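Local coordinates for regulatory protein ASNC (Escherichia coli, PDB 2CG4) that activates transcription of asnA, regulates transcription of its own gene and represses gidA expression post-transcriptionally, binding DNA through a helix-turn-helix domain, at the interface of chains A and B. Sequence-based numbering; all coordinates share one arbitrary frame. Chains: chain A/B, Regulatory protein ASNC.

The interface of chains A and B. Residues chain A 140-143, 145; chain B 82, 98-100.
A:Gln143 and B:Tyr100 pair as an antiparallel bridge, joining strand 143-147 of chain A to strand 95-100 of chain B across the two-fold AsnC dimer interface in the Lrp/AsnC ligand-binding domain. The carbonyl oxygen of B:Tyr100 is gripped by two amides at the turn into the chain A strand. A:Leu142 N gives the straighter bond, 2.8 Å to B:Tyr100 O and 166° at the hydrogen; A:Gln143 N reaches the same oxygen on an in-plane lone pair, but more bent and longer at 3.3 Å. In return B:Tyr100 N donates to A:Gln143 O at 2.8 Å. On one side of this backbone pairing, A:Gln143 CB packs on B:Tyr100 CB at 3.5 Å, and A:Leu142 CB meets the edge of the B:Tyr100 ring at CD2, in the ring plane, while its CD1 branch lies near CE2. Farther out along the chain A strand, the A:Pro145 ring sits beside B:Ala98 O and points its CG at the tip of B:Tyr82. Toward the other side, A:Val141 CG1 touches B:Tyr99 CD2 at 3.6 Å. The A:Gln143 side chain starts with CG anti to the backbone N (chi1 -155°) and stays extended beyond it, carrying its amide out to helix 82-90. There B:Tyr82 OH donates to A:Gln143 OE1 from above the amide plane, not along a lone pair, with the amide and phenol ring turned 54° apart. Within chain B, the B:Tyr100 ring supports this phenol: its CD1 sits 3.5 Å above the centre of one face of the B:Tyr82 ring, while A:Gln143 OE1 lies at that ring's edge, 2.9 Å from B:Tyr82 OH.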
loop_
_atom_site.group_PDB
_atom_site.type_symbol
_atom_site.label_atom_id
_atom_site.label_comp_id
_atom_site.label_asym_id
_atom_site.label_seq_id
_atom_site.Cartn_x
_atom_site.Cartn_y
_atom_site.Cartn_z
ATOM N N ILE A 140 -17.105 2.940 2.156
ATOM C CA ILE A 140 -18.486 3.069 2.566
ATOM C C ILE A 140 -18.588 3.955 3.799
ATOM O O ILE A 140 -17.842 3.778 4.779
ATOM C CB ILE A 140 -19.121 1.686 2.809
ATOM C CG1 ILE A 140 -19.256 0.944 1.476
ATOM C CG2 ILE A 140 -20.471 1.808 3.508
ATOM C CD1 ILE A 140 -20.504 0.092 1.363
ATOM N N VAL A 141 -19.492 4.935 3.736
ATOM C CA VAL A 141 -19.725 5.826 4.862
ATOM C C VAL A 141 -20.605 5.117 5.874
ATOM O O VAL A 141 -21.689 4.612 5.550
ATOM C CB VAL A 141 -20.362 7.187 4.438
ATOM C CG1 VAL A 141 -20.451 8.117 5.620
ATOM C CG2 VAL A 141 -19.553 7.845 3.321
ATOM N N LEU A 142 -20.122 5.067 7.110
ATOM C CA LEU A 142 -20.823 4.368 8.164
ATOM C C LEU A 142 -21.412 5.409 9.085
ATOM O O LEU A 142 -22.409 5.170 9.758
ATOM C CB LEU A 142 -19.871 3.412 8.891
ATOM C CG LEU A 142 -19.445 2.199 8.047
ATOM C CD1 LEU A 142 -18.403 1.330 8.736
ATOM C CD2 LEU A 142 -20.643 1.363 7.652
ATOM N N GLN A 143 -20.804 6.588 9.062
ATOM C CA GLN A 143 -21.220 7.716 9.874
ATOM C C GLN A 143 -20.759 8.978 9.143
ATOM O O GLN A 143 -19.660 9.010 8.588
ATOM C CB GLN A 143 -20.580 7.621 11.272
ATOM C CG GLN A 143 -21.349 8.334 12.383
ATOM C CD GLN A 143 -20.634 8.304 13.737
ATOM O OE1 GLN A 143 -20.046 9.305 14.170
ATOM N NE2 GLN A 143 -20.695 7.162 14.417
ATOM N N PRO A 145 -20.821 12.591 10.576
ATOM C CA PRO A 145 -21.145 13.472 11.703
ATOM C C PRO A 145 -21.074 14.982 11.402
ATOM O O PRO A 145 -21.893 15.750 11.921
ATOM C CB PRO A 145 -20.083 13.105 12.746
ATOM C CG PRO A 145 -18.929 12.560 11.946
ATOM C CD PRO A 145 -19.562 11.849 10.794
ATOM N N TYR B 82 -11.423 7.765 18.182
ATOM C CA TYR B 82 -12.257 8.418 17.167
ATOM C C TYR B 82 -13.203 9.516 17.677
ATOM O O TYR B 82 -13.322 10.568 17.046
ATOM C CB TYR B 82 -13.057 7.377 16.381
ATOM C CG TYR B 82 -14.194 7.978 15.579
ATOM C CD1 TYR B 82 -13.947 8.919 14.575
ATOM C CD2 TYR B 82 -15.515 7.614 15.829
ATOM C CE1 TYR B 82 -14.980 9.474 13.849
ATOM C CE2 TYR B 82 -16.553 8.168 15.107
ATOM C CZ TYR B 82 -16.279 9.094 14.121
ATOM O OH TYR B 82 -17.313 9.630 13.401
ATOM N N ALA B 98 -17.001 15.467 7.449
ATOM C CA ALA B 98 -16.209 14.424 8.088
ATOM C C ALA B 98 -16.978 13.136 8.040
ATOM O O ALA B 98 -18.201 13.131 8.205
ATOM C CB ALA B 98 -15.859 14.792 9.550
ATOM N N TYR B 99 -16.258 12.047 7.801
ATOM C CA TYR B 99 -16.876 10.756 7.624
ATOM C C TYR B 99 -16.104 9.703 8.384
ATOM O O TYR B 99 -14.868 9.700 8.398
ATOM C CB TYR B 99 -16.888 10.367 6.144
ATOM C CG TYR B 99 -17.559 11.363 5.233
ATOM C CD1 TYR B 99 -16.819 12.354 4.591
ATOM C CD2 TYR B 99 -18.935 11.311 5.000
ATOM C CE1 TYR B 99 -17.426 13.268 3.732
ATOM C CE2 TYR B 99 -19.547 12.215 4.147
ATOM C CZ TYR B 99 -18.786 13.193 3.519
ATOM O OH TYR B 99 -19.387 14.094 2.674
ATOM N N TYR B 100 -16.853 8.800 8.999
ATOM C CA TYR B 100 -16.343 7.516 9.428
ATOM C C TYR B 100 -16.566 6.539 8.288
ATOM O O TYR B 100 -17.697 6.129 8.054
ATOM C CB TYR B 100 -17.157 7.068 10.634
ATOM C CG TYR B 100 -16.643 5.853 11.340
ATOM C CD1 TYR B 100 -15.674 5.963 12.341
ATOM C CD2 TYR B 100 -17.142 4.592 11.039
ATOM C CE1 TYR B 100 -15.212 4.838 13.006
ATOM C CE2 TYR B 100 -16.683 3.469 11.690
ATOM C CZ TYR B 100 -15.725 3.594 12.677
ATOM O OH TYR B 100 -15.268 2.465 13.323
#